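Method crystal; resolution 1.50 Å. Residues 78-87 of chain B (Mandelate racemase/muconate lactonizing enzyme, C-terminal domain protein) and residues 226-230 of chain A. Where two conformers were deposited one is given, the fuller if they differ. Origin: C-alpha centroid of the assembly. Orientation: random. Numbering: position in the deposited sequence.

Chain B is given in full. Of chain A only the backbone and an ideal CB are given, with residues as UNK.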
# COMPACT_ATOMS: atom_id res chain seq x y z
N MSE B 78 -27.16 -9.42 -24.35
CA MSE B 78 -27.39 -8.08 -24.90
C MSE B 78 -26.38 -7.09 -24.37
O MSE B 78 -25.89 -6.23 -25.10
CB MSE B 78 -28.78 -7.54 -24.60
CG MSE B 78 -29.88 -8.08 -25.50
SE MSE B 78 -29.56 -7.72 -27.40
CE MSE B 78 -28.76 -5.95 -27.48
N MSE B 79 -26.04 -7.20 -23.09
CA MSE B 79 -25.02 -6.29 -22.53
C MSE B 79 -23.77 -6.43 -23.32
O MSE B 79 -23.12 -5.44 -23.64
CB MSE B 79 -24.69 -6.46 -21.01
CG MSE B 79 -23.21 -6.77 -20.53
SE MSE B 79 -21.85 -5.40 -21.02
CE MSE B 79 -20.36 -6.51 -21.64
N HIS B 80 -23.40 -7.64 -23.68
CA HIS B 80 -22.16 -7.79 -24.42
C HIS B 80 -22.26 -7.32 -25.86
O HIS B 80 -21.30 -6.78 -26.39
CB HIS B 80 -21.58 -9.19 -24.20
CG HIS B 80 -20.98 -9.34 -22.80
ND1 HIS B 80 -21.75 -9.52 -21.71
CD2 HIS B 80 -19.66 -9.24 -22.34
CE1 HIS B 80 -20.97 -9.56 -20.61
NE2 HIS B 80 -19.70 -9.39 -20.99
N ARG B 81 -23.43 -7.46 -26.47
CA ARG B 81 -23.67 -6.87 -27.81
C ARG B 81 -23.60 -5.34 -27.76
O ARG B 81 -23.16 -4.70 -28.73
CB ARG B 81 -25.04 -7.28 -28.36
CG ARG B 81 -25.22 -8.78 -28.53
CD ARG B 81 -25.85 -9.17 -29.85
NE ARG B 81 -27.01 -8.37 -30.23
CZ ARG B 81 -28.00 -8.81 -31.01
NH1 ARG B 81 -29.02 -8.01 -31.31
NH2 ARG B 81 -27.98 -10.05 -31.48
N LEU B 82 -24.03 -4.77 -26.65
CA LEU B 82 -24.14 -3.32 -26.51
C LEU B 82 -22.95 -2.67 -25.81
O LEU B 82 -22.96 -1.46 -25.55
CB LEU B 82 -25.41 -2.96 -25.73
CG LEU B 82 -26.77 -3.32 -26.31
CD1 LEU B 82 -27.86 -2.76 -25.41
CD2 LEU B 82 -26.89 -2.78 -27.72
N VAL B 83 -21.91 -3.45 -25.53
CA VAL B 83 -20.85 -2.96 -24.65
C VAL B 83 -20.18 -1.71 -25.21
O VAL B 83 -19.81 -0.81 -24.45
CB VAL B 83 -19.83 -4.09 -24.34
CG1 VAL B 83 -19.07 -4.51 -25.59
CG2 VAL B 83 -18.86 -3.69 -23.22
N LYS B 84 -20.06 -1.62 -26.53
CA LYS B 84 -19.36 -0.48 -27.14
C LYS B 84 -20.22 0.77 -27.21
O LYS B 84 -19.76 1.80 -27.69
CB LYS B 84 -18.80 -0.84 -28.52
CG LYS B 84 -17.89 -2.07 -28.56
CD LYS B 84 -16.43 -1.66 -28.46
CE LYS B 84 -15.47 -2.81 -28.70
NZ LYS B 84 -14.29 -2.37 -29.49
N LEU B 85 -21.45 0.69 -26.68
CA LEU B 85 -22.28 1.88 -26.45
C LEU B 85 -21.96 2.56 -25.12
O LEU B 85 -22.57 3.57 -24.77
CB LEU B 85 -23.78 1.56 -26.54
CG LEU B 85 -24.28 0.99 -27.87
CD1 LEU B 85 -25.78 0.74 -27.79
CD2 LEU B 85 -23.92 1.91 -29.04
N GLY B 86 -21.01 1.98 -24.38
CA GLY B 86 -20.57 2.54 -23.11
C GLY B 86 -20.14 1.40 -22.20
O GLY B 86 -18.95 1.14 -22.08
N PRO B 87 -21.10 0.70 -21.59
CA PRO B 87 -22.55 0.84 -21.72
C PRO B 87 -23.19 1.73 -20.66
O PRO B 87 -24.43 1.81 -20.58
CB PRO B 87 -23.03 -0.60 -21.57
CG PRO B 87 -22.07 -1.17 -20.55
CD PRO B 87 -20.73 -0.52 -20.84
N UNK A 226 -8.01 -8.88 -21.06
CA UNK A 226 -9.16 -9.26 -20.22
C UNK A 226 -10.34 -8.35 -20.51
O UNK A 226 -10.19 -7.38 -21.26
CB UNK A 226 -8.80 -9.20 -18.73
N UNK A 227 -11.52 -8.66 -19.95
CA UNK A 227 -12.69 -7.79 -20.16
C UNK A 227 -12.37 -6.37 -19.70
O UNK A 227 -11.80 -6.17 -18.62
CB UNK A 227 -13.91 -8.33 -19.41
N UNK A 228 -12.75 -5.38 -20.51
CA UNK A 228 -12.36 -4.00 -20.21
C UNK A 228 -12.91 -3.49 -18.90
O UNK A 228 -12.32 -2.59 -18.29
CB UNK A 228 -12.82 -3.07 -21.34
N UNK A 229 -14.03 -4.07 -18.46
CA UNK A 229 -14.61 -3.63 -17.22
C UNK A 229 -13.78 -3.97 -15.98
O UNK A 229 -13.94 -3.33 -14.95
CB UNK A 229 -16.01 -4.24 -17.08
N UNK A 230 -12.88 -4.94 -16.11
CA UNK A 230 -12.01 -5.32 -15.01
C UNK A 230 -10.73 -4.51 -15.06
O UNK A 230 -9.70 -5.00 -15.52
CB UNK A 230 -11.70 -6.82 -15.05

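Position 226 is decided by nothing in chain B. Its CB lies far out of reach, and phi/psi of -114/172 describes an extended backbone open to almost any residue, beta-branched ones included. The deposited residue is V226(A), which makes no contact.

At position 227 CA-to-CB points toward chain B, but no chain B atom comes within 5.5 Å of the ideal CB, so only a long side chain could approach H80(B). The backbone, at -57/135, leads into a type I turn that closes when N of position 230 bonds to the backbone O of 227 at 3.0 Å. Glutamine, glutamate, lysine, arginine or methionine could span the gap. The residue is Q227(A); its OE1 comes to 4.4 Å from CD2 of H80(B), near the plane of that ring, a loose contact. OE1 and NE2 have hydrogen-bond partners elsewhere in the structure.

Position 228 also points toward chain B, across a wide gap. Ahead lie the CG2 methyl of V83(B) and the carbonyl O of G86(B), an apolar surface beside an acceptor. A mid-sized or larger side chain with both apolar area and a polar atom would suit; histidine, glutamine, tyrosine and tryptophan are all reasonable. H228(A), chi1 89° (p), has the largest covered area of the five, 47 Å². Its CE1 packs 3.4 Å from CG2 of V83(B). Its NE2 is 4.1 Å from O of G86(B), too far for a direct hydrogen bond, and a water bridges them: the water oxygen is 2.9 Å from NE2 of H228(A) and 2.7 Å from O of G86(B), to which the water donates.

Position 229, the third residue of the turn at -68/-21, again directs CB toward chain B. Two features await a long side chain: the CE methyl of M79(B) and, beyond it, NE2 of H80(B). Tyrosine answers both; phenylalanine or methionine would meet just the methyl, while a long polar chain might reach the imidazole. The residue is Y229(A), chi1 38° (p). Its CE2 lies 3.6 Å from CE of M79(B), at the ring edge, and its OH hydrogen-bonds NE2 of H80(B) at 2.8 Å. The two rings meet rim to rim, centroids 5.8 Å apart and planes at 75°, without stacking.

Position 230 ends the turn and immediately precedes a helix; its CB is out of reach of chain B. Serine, threonine, aspartate or asparagine are common at such an N-cap. The deposited residue is H230(A), whose side chain makes no contact with chain B.

Chain A 226-230: VQHYH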
# COMPACT_ATOMS: atom_id res chain seq x y z
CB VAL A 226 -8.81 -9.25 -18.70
CG1 VAL A 226 -7.65 -10.19 -18.42
CG2 VAL A 226 -8.52 -7.84 -18.20
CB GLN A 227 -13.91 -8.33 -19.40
CG GLN A 227 -14.32 -9.74 -19.78
CD GLN A 227 -15.00 -9.85 -21.12
OE1 GLN A 227 -15.35 -8.85 -21.76
NE2 GLN A 227 -15.23 -11.09 -21.56
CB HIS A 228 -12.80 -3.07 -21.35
CG HIS A 228 -14.19 -2.53 -21.17
ND1 HIS A 228 -15.32 -3.25 -21.44
CD2 HIS A 228 -14.62 -1.30 -20.67
CE1 HIS A 228 -16.40 -2.51 -21.15
NE2 HIS A 228 -15.97 -1.32 -20.66
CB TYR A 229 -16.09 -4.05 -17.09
CG TYR A 229 -16.49 -5.41 -17.61
CD1 TYR A 229 -16.26 -6.57 -16.87
CD2 TYR A 229 -17.20 -5.53 -18.81
CE1 TYR A 229 -16.67 -7.81 -17.33
CE2 TYR A 229 -17.61 -6.77 -19.28
CZ TYR A 229 -17.34 -7.90 -18.53
OH TYR A 229 -17.75 -9.14 -18.98
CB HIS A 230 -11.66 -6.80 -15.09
CG HIS A 230 -12.85 -7.72 -15.10
ND1 HIS A 230 -13.88 -7.61 -14.23
CD2 HIS A 230 -13.12 -8.83 -15.89
CE1 HIS A 230 -14.78 -8.59 -14.48
NE2 HIS A 230 -14.31 -9.33 -15.50
O HOH W 1 -17.39 1.02 -19.84
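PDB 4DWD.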